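Local coordinates for protein cadherin-related family member 2 (Mus musculus, PDB 5CYX) that probably joins neighbouring microvilli of the epithelial brush border by calcium-dependent heterophilic adhesion to CDHR5, so controlling how microvilli pack, at residues N107-T117 / V206-D217; N254-S262 / F270-I278. All blocks are in the same frame, centred on the assembly; numbering follows the deposited sequence.

From the N terminus, the chain passes through the first cadherin repeat before reaching contact 1. There residues 107-117 open the second repeat and residues 206-217 end it, so the contact closes a loop of 88 residues and ties the first strand of the repeat to its last. The chain then crosses a calcium-bound linker into the third repeat, where contact 2 closes a short loop of seven residues between 254-262 and 270-278 and brings the two sheets of that repeat together. The contacts follow in series, neither enclosing nor crossing the other. The centres of contact 1 and contact 2 are about 35 Å apart; the nearest atoms of contact 1 and contact 2 are about 6 Å apart.

Contact 1 of 2, residues N107-T117 / V206-D217; sequences NTEFSTSINET and VFVSISVIDEPD. With CA (calcium ion), chain E.
Strands 109-115 and 206-213 pair in parallel, the first and last strands of a Greek-key cadherin repeat. Their backbones form an unbroken ladder, from Phe207 N to Thr108 O (2.9 Å) as far as Glu116 N to Ile213 O. Phe110, Thr112 and Ile114 share a face with the buried Val208, Ile210 and Val212. Phe110 CG lies beside its backbone N (chi1 -59°), which brings the ring edge at CE2 to Val206 CG1, 4.1 Å away. Two residues beyond Thr112, branched Ile114 presses CD1 on Ile210 CG2 at 3.6 Å, and Val124 of strand 123-126 touches both. Val212 CG1 then abuts Glu116 CB. The middle of the other face holds Ser111, Ser113, Ser209 and Ser211, low bumps between the larger Phe207 and Ile213 toward its two ends; Ile213 CD1 rests on Ser113 CB and beside Asn115 ND2. At the end of the ladder the amide of Asn115 stacks on the carboxylate of Glu215, the planes 26° apart, and Glu215 OE1 accepts a bond from Thr117 N (2.8 Å). Here acidic residues hold a calcium ion: Glu116, Asp214, Asp217, the carbonyl of Glu215, a water and Asp250 of the next repeat. Tyr174 N steadies Glu116 OE1, and Gly252 N bonds Asp214 OD2. Glu116 OE2 both binds the calcium at 2.3 Å and accepts a hydrogen bond from Glu215 N, which approaches from above the carboxylate plane.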
loop_
_atom_site.group_PDB
_atom_site.type_symbol
_atom_site.label_atom_id
_atom_site.label_comp_id
_atom_site.label_asym_id
_atom_site.label_seq_id
_atom_site.Cartn_x
_atom_site.Cartn_y
_atom_site.Cartn_z
ATOM N N ASN A 107 -9.292 -21.432 -6.528
ATOM C CA ASN A 107 -8.206 -22.405 -6.770
ATOM C C ASN A 107 -7.217 -22.379 -5.614
ATOM O O ASN A 107 -7.210 -21.432 -4.816
ATOM C CB ASN A 107 -7.458 -22.107 -8.074
ATOM C CG ASN A 107 -8.340 -22.252 -9.287
ATOM O OD1 ASN A 107 -8.949 -21.273 -9.748
ATOM N ND2 ASN A 107 -8.445 -23.462 -9.797
ATOM N N THR A 108 -6.380 -23.414 -5.552
ATOM C CA THR A 108 -5.289 -23.512 -4.572
ATOM C C THR A 108 -3.896 -23.117 -5.108
ATOM O O THR A 108 -2.951 -22.961 -4.314
ATOM C CB THR A 108 -5.153 -24.950 -4.018
ATOM O OG1 THR A 108 -4.782 -25.848 -5.072
ATOM C CG2 THR A 108 -6.449 -25.392 -3.391
ATOM N N GLU A 109 -3.739 -23.040 -6.436
ATOM C CA GLU A 109 -2.497 -22.544 -7.021
ATOM C C GLU A 109 -2.722 -21.560 -8.159
ATOM O O GLU A 109 -3.607 -21.743 -9.008
ATOM C CB GLU A 109 -1.518 -23.632 -7.484
ATOM C CG GLU A 109 -1.557 -24.971 -6.767
ATOM C CD GLU A 109 -2.357 -25.979 -7.561
ATOM O OE1 GLU A 109 -1.801 -27.053 -7.865
ATOM O OE2 GLU A 109 -3.530 -25.684 -7.933
ATOM N N PHE A 110 -1.829 -20.576 -8.199
ATOM C CA PHE A 110 -1.858 -19.484 -9.149
ATOM C C PHE A 110 -0.456 -19.335 -9.649
ATOM O O PHE A 110 0.488 -19.685 -8.933
ATOM C CB PHE A 110 -2.246 -18.182 -8.422
ATOM C CG PHE A 110 -3.570 -18.260 -7.761
ATOM C CD1 PHE A 110 -4.760 -18.106 -8.523
ATOM C CD2 PHE A 110 -3.668 -18.598 -6.426
ATOM C CE1 PHE A 110 -6.002 -18.199 -7.899
ATOM C CE2 PHE A 110 -4.903 -18.686 -5.803
ATOM C CZ PHE A 110 -6.071 -18.484 -6.528
ATOM N N SER A 111 -0.309 -18.755 -10.830
ATOM C CA SER A 111 0.994 -18.405 -11.359
ATOM C C SER A 111 0.936 -17.082 -12.139
ATOM O O SER A 111 -0.105 -16.717 -12.687
ATOM C CB SER A 111 1.551 -19.508 -12.228
ATOM O OG SER A 111 0.685 -19.705 -13.325
ATOM N N THR A 112 2.050 -16.362 -12.188
ATOM C CA THR A 112 2.118 -15.160 -12.971
ATOM C C THR A 112 3.582 -14.860 -13.309
ATOM O O THR A 112 4.515 -15.419 -12.683
ATOM C CB THR A 112 1.480 -13.975 -12.149
ATOM O OG1 THR A 112 1.326 -12.841 -12.975
ATOM C CG2 THR A 112 2.362 -13.583 -10.987
ATOM N N SER A 113 3.782 -13.974 -14.277
ATOM C CA SER A 113 5.109 -13.496 -14.626
ATOM C C SER A 113 5.225 -11.990 -14.389
ATOM O O SER A 113 4.292 -11.244 -14.708
ATOM C CB SER A 113 5.414 -13.756 -16.090
ATOM O OG SER A 113 5.372 -15.124 -16.302
ATOM N N ILE A 114 6.381 -11.553 -13.909
ATOM C CA ILE A 114 6.652 -10.125 -13.810
ATOM C C ILE A 114 8.045 -9.776 -14.291
ATOM O O ILE A 114 8.988 -10.577 -14.154
ATOM C CB ILE A 114 6.449 -9.607 -12.389
ATOM C CG1 ILE A 114 7.445 -10.268 -11.426
ATOM C CG2 ILE A 114 5.010 -9.821 -11.955
ATOM C CD1 ILE A 114 7.156 -10.008 -9.980
ATOM N N ASN A 115 8.154 -8.589 -14.877
ATOM C CA ASN A 115 9.421 -8.044 -15.297
ATOM C C ASN A 115 10.254 -7.737 -14.079
ATOM O O ASN A 115 9.720 -7.207 -13.096
ATOM C CB ASN A 115 9.227 -6.707 -16.031
ATOM C CG ASN A 115 8.729 -6.872 -17.445
ATOM O OD1 ASN A 115 8.244 -5.925 -18.029
ATOM N ND2 ASN A 115 8.798 -8.029 -17.972
ATOM N N GLU A 116 11.556 -7.962 -14.178
ATOM C CA GLU A 116 12.426 -7.697 -13.009
ATOM C C GLU A 116 12.484 -6.186 -12.709
ATOM O O GLU A 116 12.747 -5.855 -11.562
ATOM C CB GLU A 116 13.824 -8.266 -13.167
ATOM C CG GLU A 116 14.781 -7.511 -14.067
ATOM C CD GLU A 116 16.118 -8.221 -14.324
ATOM O OE1 GLU A 116 16.707 -8.959 -13.449
ATOM O OE2 GLU A 116 16.638 -7.966 -15.444
ATOM N N THR A 117 12.260 -5.306 -13.700
ATOM C CA THR A 117 12.224 -3.817 -13.432
ATOM C C THR A 117 10.912 -3.317 -12.828
ATOM O O THR A 117 10.783 -2.137 -12.615
ATOM C CB THR A 117 12.499 -2.939 -14.676
ATOM O OG1 THR A 117 11.607 -3.310 -15.713
ATOM C CG2 THR A 117 13.919 -3.088 -15.162
ATOM N N VAL A 206 -2.737 -21.707 0.102
ATOM C CA VAL A 206 -2.803 -21.450 -1.316
ATOM C C VAL A 206 -1.426 -20.999 -1.753
ATOM O O VAL A 206 -0.690 -20.412 -0.962
ATOM C CB VAL A 206 -3.929 -20.401 -1.500
ATOM C CG1 VAL A 206 -3.431 -19.021 -1.943
ATOM C CG2 VAL A 206 -5.072 -20.972 -2.295
ATOM N N PHE A 207 -1.066 -21.261 -2.993
ATOM C CA PHE A 207 0.258 -20.960 -3.515
ATOM C C PHE A 207 0.277 -20.082 -4.774
ATOM O O PHE A 207 -0.565 -20.223 -5.690
ATOM C CB PHE A 207 0.985 -22.277 -3.786
ATOM C CG PHE A 207 1.138 -23.128 -2.567
ATOM C CD1 PHE A 207 0.139 -24.014 -2.195
ATOM C CD2 PHE A 207 2.275 -23.020 -1.765
ATOM C CE1 PHE A 207 0.291 -24.832 -1.075
ATOM C CE2 PHE A 207 2.444 -23.822 -0.637
ATOM C CZ PHE A 207 1.446 -24.723 -0.282
ATOM N N VAL A 208 1.208 -19.132 -4.770
ATOM C CA VAL A 208 1.451 -18.258 -5.909
ATOM C C VAL A 208 2.873 -18.394 -6.397
ATOM O O VAL A 208 3.840 -18.033 -5.669
ATOM C CB VAL A 208 1.163 -16.777 -5.575
ATOM C CG1 VAL A 208 1.239 -15.923 -6.846
ATOM C CG2 VAL A 208 -0.209 -16.672 -4.954
ATOM N N SER A 209 2.978 -18.911 -7.608
ATOM C CA SER A 209 4.227 -19.071 -8.321
ATOM C C SER A 209 4.518 -17.857 -9.175
ATOM O O SER A 209 3.735 -17.530 -10.079
ATOM C CB SER A 209 4.142 -20.295 -9.224
ATOM O OG SER A 209 3.883 -21.423 -8.410
ATOM N N ILE A 210 5.642 -17.188 -8.887
ATOM C CA ILE A 210 6.061 -15.994 -9.620
ATOM C C ILE A 210 7.286 -16.230 -10.486
ATOM O O ILE A 210 8.321 -16.550 -9.938
ATOM C CB ILE A 210 6.316 -14.835 -8.641
ATOM C CG1 ILE A 210 5.065 -14.611 -7.778
ATOM C CG2 ILE A 210 6.677 -13.558 -9.391
ATOM C CD1 ILE A 210 5.287 -13.694 -6.636
ATOM N N SER A 211 7.183 -16.094 -11.821
ATOM C CA SER A 211 8.375 -16.080 -12.688
ATOM C C SER A 211 8.883 -14.632 -12.890
ATOM O O SER A 211 8.121 -13.759 -13.206
ATOM C CB SER A 211 8.122 -16.735 -14.041
ATOM O OG SER A 211 7.489 -17.968 -13.829
ATOM N N VAL A 212 10.180 -14.414 -12.698
ATOM C CA VAL A 212 10.794 -13.141 -12.982
ATOM C C VAL A 212 11.418 -13.197 -14.343
ATOM O O VAL A 212 12.185 -14.132 -14.631
ATOM C CB VAL A 212 11.894 -12.828 -11.961
ATOM C CG1 VAL A 212 12.421 -11.404 -12.185
ATOM C CG2 VAL A 212 11.336 -12.999 -10.555
ATOM N N ILE A 213 11.102 -12.203 -15.159
ATOM C CA ILE A 213 11.565 -12.081 -16.532
ATOM C C ILE A 213 12.809 -11.223 -16.558
ATOM O O ILE A 213 12.850 -10.087 -16.021
ATOM C CB ILE A 213 10.471 -11.417 -17.402
ATOM C CG1 ILE A 213 9.259 -12.342 -17.528
ATOM C CG2 ILE A 213 10.992 -10.987 -18.779
ATOM C CD1 ILE A 213 8.032 -11.618 -18.095
ATOM N N ASP A 214 13.840 -11.760 -17.180
ATOM C CA ASP A 214 15.120 -11.090 -17.273
ATOM C C ASP A 214 15.006 -9.992 -18.332
ATOM O O ASP A 214 14.515 -10.230 -19.469
ATOM C CB ASP A 214 16.235 -12.075 -17.620
ATOM C CG ASP A 214 17.621 -11.532 -17.325
ATOM O OD1 ASP A 214 17.782 -10.354 -16.786
ATOM O OD2 ASP A 214 18.549 -12.304 -17.613
ATOM N N GLU A 215 15.424 -8.784 -17.937
ATOM C CA GLU A 215 15.429 -7.643 -18.852
ATOM C C GLU A 215 16.859 -7.171 -19.096
ATOM O O GLU A 215 17.709 -7.412 -18.281
ATOM C CB GLU A 215 14.584 -6.517 -18.299
ATOM C CG GLU A 215 13.090 -6.820 -18.268
ATOM C CD GLU A 215 12.326 -5.611 -17.712
ATOM O OE1 GLU A 215 12.252 -5.398 -16.476
ATOM O OE2 GLU A 215 11.822 -4.840 -18.529
ATOM N N PRO A 216 17.128 -6.554 -20.255
ATOM C CA PRO A 216 18.512 -6.273 -20.593
ATOM C C PRO A 216 19.031 -5.022 -19.870
ATOM O O PRO A 216 18.839 -3.911 -20.352
ATOM C CB PRO A 216 18.479 -6.095 -22.099
ATOM C CG PRO A 216 17.085 -5.649 -22.410
ATOM C CD PRO A 216 16.209 -6.305 -21.387
ATOM N N ASP A 217 19.638 -5.230 -18.703
ATOM C CA ASP A 217 20.200 -4.123 -17.930
ATOM C C ASP A 217 21.522 -4.439 -17.255
ATOM O O ASP A 217 21.896 -3.744 -16.334
ATOM C CB ASP A 217 19.191 -3.696 -16.857
ATOM C CG ASP A 217 18.893 -4.800 -15.836
ATOM O OD1 ASP A 217 19.285 -5.997 -15.985
ATOM O OD2 ASP A 217 18.231 -4.441 -14.857
HETATM CA CA CA E . 18.688 -8.246 -16.391
HETATM O O HOH W 1 5.063 -18.399 -12.763
HETATM O O HOH W 2 19.212 -9.030 -14.211
#

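Contact 2 of 2, residues N254-S262 / F270-I278; sequences NDIVTYSVS and FDIREDGVI
The ring of Tyr259 is sandwiched: Val257 CG1 lies over one face and Gly276 CA over the other in a CH-pi contact, 3.8 Å from the ring centroid. At the ring edge runs the backbone of Glu274, its O 3.1 Å from Tyr259 CD1. Glycine suits position 276 because a beta carbon there would crowd the ring, and its positive phi ends the type I turn from Arg273 to Gly276. The salt bridge of Arg273 NH2 to Asp275 OD2 (3.2 Å) joins the first and third residues of the turn. With CG beside the backbone N (chi1 -54°), Tyr259 turns its ring toward this turn, and its OH hydrogen-bonds Ala246 N. A leucine in place of Tyr259 would probably leave Ala246 N without this partner and Gly276 without its aromatic cover. The side chain of Ile272 lies obliquely against Tyr259 and Val261: its beta branch puts CG2 tightly against Ser260 CA (3.5 Å), while its longer arm takes CD1 to Tyr259 CB (3.7 Å). No hydrogen bond joins the segments: strand 257-264 pairs with 295-304, 270-272 with 277-280, and Tyr259 meets the turn backbone with apolar side chains beside it, as in the two-sheet cadherin sandwich.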
loop_
_atom_site.group_PDB
_atom_site.type_symbol
_atom_site.label_atom_id
_atom_site.label_comp_id
_atom_site.label_asym_id
_atom_site.label_seq_id
_atom_site.Cartn_x
_atom_site.Cartn_y
_atom_site.Cartn_z
ATOM N N ASN A 254 21.010 -13.774 -22.908
ATOM C CA ASN A 254 22.186 -14.151 -23.737
ATOM C C ASN A 254 22.112 -13.580 -25.164
ATOM O O ASN A 254 22.065 -14.321 -26.148
ATOM C CB ASN A 254 22.436 -15.673 -23.822
ATOM C CG ASN A 254 22.011 -16.417 -22.594
ATOM O OD1 ASN A 254 22.657 -16.325 -21.535
ATOM N ND2 ASN A 254 20.943 -17.215 -22.731
ATOM N N ASP A 255 22.092 -12.252 -25.213
ATOM C CA ASP A 255 22.091 -11.436 -26.422
ATOM C C ASP A 255 23.427 -11.683 -27.107
ATOM O O ASP A 255 24.433 -11.853 -26.435
ATOM C CB ASP A 255 21.994 -9.940 -26.018
ATOM C CG ASP A 255 21.596 -9.011 -27.178
ATOM O OD1 ASP A 255 21.416 -9.460 -28.320
ATOM O OD2 ASP A 255 21.481 -7.794 -26.934
ATOM N N ILE A 256 23.442 -11.664 -28.432
ATOM C CA ILE A 256 24.672 -11.769 -29.192
ATOM C C ILE A 256 25.598 -10.555 -28.929
ATOM O O ILE A 256 25.121 -9.434 -28.715
ATOM C CB ILE A 256 24.376 -11.839 -30.714
ATOM C CG1 ILE A 256 23.553 -13.108 -31.044
ATOM C CG2 ILE A 256 25.678 -11.882 -31.507
ATOM C CD1 ILE A 256 23.118 -13.205 -32.499
ATOM N N VAL A 257 26.909 -10.781 -28.981
ATOM C CA VAL A 257 27.875 -9.705 -28.804
ATOM C C VAL A 257 28.725 -9.499 -30.051
ATOM O O VAL A 257 29.136 -10.470 -30.665
ATOM C CB VAL A 257 28.793 -9.991 -27.587
ATOM C CG1 VAL A 257 29.912 -8.990 -27.536
ATOM C CG2 VAL A 257 27.980 -9.959 -26.321
ATOM N N THR A 258 28.997 -8.238 -30.397
ATOM C CA THR A 258 29.984 -7.910 -31.417
ATOM C C THR A 258 31.132 -7.145 -30.801
ATOM O O THR A 258 31.071 -6.745 -29.649
ATOM C CB THR A 258 29.392 -7.113 -32.578
ATOM O OG1 THR A 258 28.895 -5.869 -32.096
ATOM C CG2 THR A 258 28.271 -7.858 -33.193
ATOM N N TYR A 259 32.197 -6.970 -31.571
ATOM C CA TYR A 259 33.464 -6.459 -31.047
ATOM C C TYR A 259 33.974 -5.417 -32.013
ATOM O O TYR A 259 33.679 -5.464 -33.177
ATOM C CB TYR A 259 34.501 -7.599 -30.936
ATOM C CG TYR A 259 33.995 -8.785 -30.129
ATOM C CD1 TYR A 259 33.268 -9.838 -30.719
ATOM C CD2 TYR A 259 34.226 -8.849 -28.790
ATOM C CE1 TYR A 259 32.792 -10.906 -29.948
ATOM C CE2 TYR A 259 33.761 -9.893 -28.032
ATOM C CZ TYR A 259 33.071 -10.920 -28.585
ATOM O OH TYR A 259 32.647 -11.901 -27.717
ATOM N N SER A 260 34.730 -4.458 -31.516
ATOM C CA SER A 260 35.492 -3.525 -32.355
ATOM C C SER A 260 36.755 -3.149 -31.573
ATOM O O SER A 260 36.778 -3.256 -30.369
ATOM C CB SER A 260 34.664 -2.279 -32.680
ATOM O OG SER A 260 34.168 -1.690 -31.478
ATOM N N VAL A 261 37.800 -2.795 -32.303
ATOM C CA VAL A 261 39.020 -2.280 -31.757
ATOM C C VAL A 261 38.761 -0.794 -31.582
ATOM O O VAL A 261 38.566 -0.062 -32.564
ATOM C CB VAL A 261 40.216 -2.511 -32.685
ATOM C CG1 VAL A 261 41.471 -1.868 -32.097
ATOM C CG2 VAL A 261 40.426 -3.999 -32.863
ATOM N N SER A 262 38.721 -0.383 -30.319
ATOM C CA SER A 262 38.388 0.986 -29.932
ATOM C C SER A 262 39.635 1.866 -29.801
ATOM O O SER A 262 39.521 3.094 -29.774
ATOM C CB SER A 262 37.590 0.974 -28.615
ATOM O OG SER A 262 37.989 -0.097 -27.766
ATOM N N PHE A 270 46.012 -4.069 -36.360
ATOM C CA PHE A 270 45.026 -5.122 -36.073
ATOM C C PHE A 270 43.574 -4.648 -36.112
ATOM O O PHE A 270 43.286 -3.513 -35.779
ATOM C CB PHE A 270 45.303 -5.716 -34.700
ATOM C CG PHE A 270 46.694 -6.202 -34.543
ATOM C CD1 PHE A 270 47.073 -7.437 -35.066
ATOM C CD2 PHE A 270 47.654 -5.412 -33.887
ATOM C CE1 PHE A 270 48.388 -7.881 -34.934
ATOM C CE2 PHE A 270 48.954 -5.847 -33.770
ATOM C CZ PHE A 270 49.321 -7.081 -34.283
ATOM N N ASP A 271 42.669 -5.538 -36.500
ATOM C CA ASP A 271 41.211 -5.314 -36.361
ATOM C C ASP A 271 40.577 -6.607 -35.797
ATOM O O ASP A 271 41.294 -7.563 -35.465
ATOM C CB ASP A 271 40.579 -4.843 -37.698
ATOM C CG ASP A 271 39.322 -3.951 -37.514
ATOM O OD1 ASP A 271 38.815 -3.804 -36.398
ATOM O OD2 ASP A 271 38.777 -3.402 -38.520
ATOM N N ILE A 272 39.257 -6.607 -35.624
ATOM C CA ILE A 272 38.537 -7.740 -35.031
ATOM C C ILE A 272 37.190 -7.985 -35.746
ATOM O O ILE A 272 36.563 -7.033 -36.177
ATOM C CB ILE A 272 38.339 -7.501 -33.526
ATOM C CG1 ILE A 272 37.836 -8.767 -32.850
ATOM C CG2 ILE A 272 37.400 -6.313 -33.255
ATOM C CD1 ILE A 272 37.985 -8.720 -31.343
ATOM N N ARG A 273 36.777 -9.251 -35.871
ATOM C CA ARG A 273 35.466 -9.612 -36.420
ATOM C C ARG A 273 34.381 -9.699 -35.351
ATOM O O ARG A 273 34.673 -9.736 -34.161
ATOM C CB ARG A 273 35.527 -10.975 -37.120
ATOM C CG ARG A 273 36.521 -11.076 -38.250
ATOM C CD ARG A 273 36.081 -12.114 -39.252
ATOM N NE ARG A 273 36.051 -13.459 -38.682
ATOM C CZ ARG A 273 37.019 -14.381 -38.803
ATOM N NH1 ARG A 273 38.142 -14.131 -39.486
ATOM N NH2 ARG A 273 36.859 -15.574 -38.225
ATOM N N GLU A 274 33.128 -9.776 -35.808
ATOM C CA GLU A 274 31.954 -9.954 -34.946
ATOM C C GLU A 274 32.045 -11.159 -34.010
ATOM O O GLU A 274 31.469 -11.142 -32.914
ATOM C CB GLU A 274 30.683 -10.079 -35.795
ATOM C CG GLU A 274 30.149 -8.742 -36.333
ATOM C CD GLU A 274 28.828 -8.876 -37.121
ATOM O OE1 GLU A 274 28.859 -9.204 -38.321
ATOM O OE2 GLU A 274 27.746 -8.641 -36.547
ATOM N N ASP A 275 32.757 -12.199 -34.451
ATOM C CA ASP A 275 32.910 -13.417 -33.676
ATOM C C ASP A 275 34.105 -13.382 -32.684
ATOM O O ASP A 275 34.478 -14.417 -32.174
ATOM C CB ASP A 275 32.996 -14.645 -34.593
ATOM C CG ASP A 275 34.280 -14.701 -35.414
ATOM O OD1 ASP A 275 35.057 -13.716 -35.472
ATOM O OD2 ASP A 275 34.496 -15.757 -36.043
ATOM N N GLY A 276 34.701 -12.207 -32.461
ATOM C CA GLY A 276 35.792 -12.033 -31.499
ATOM C C GLY A 276 37.203 -12.360 -31.985
ATOM O O GLY A 276 38.159 -12.293 -31.202
ATOM N N VAL A 277 37.351 -12.682 -33.269
ATOM C CA VAL A 277 38.651 -13.045 -33.811
ATOM C C VAL A 277 39.402 -11.814 -34.277
ATOM O O VAL A 277 38.941 -11.070 -35.194
ATOM C CB VAL A 277 38.555 -13.988 -35.020
ATOM C CG1 VAL A 277 39.948 -14.251 -35.589
ATOM C CG2 VAL A 277 37.880 -15.299 -34.639
ATOM N N ILE A 278 40.594 -11.681 -33.726
ATOM C CA ILE A 278 41.498 -10.578 -33.980
ATOM C C ILE A 278 42.472 -10.976 -35.080
ATOM O O ILE A 278 43.156 -11.997 -34.985
ATOM C CB ILE A 278 42.276 -10.203 -32.694
ATOM C CG1 ILE A 278 41.318 -9.571 -31.667
ATOM C CG2 ILE A 278 43.461 -9.283 -33.015
ATOM C CD1 ILE A 278 41.897 -9.418 -30.270
#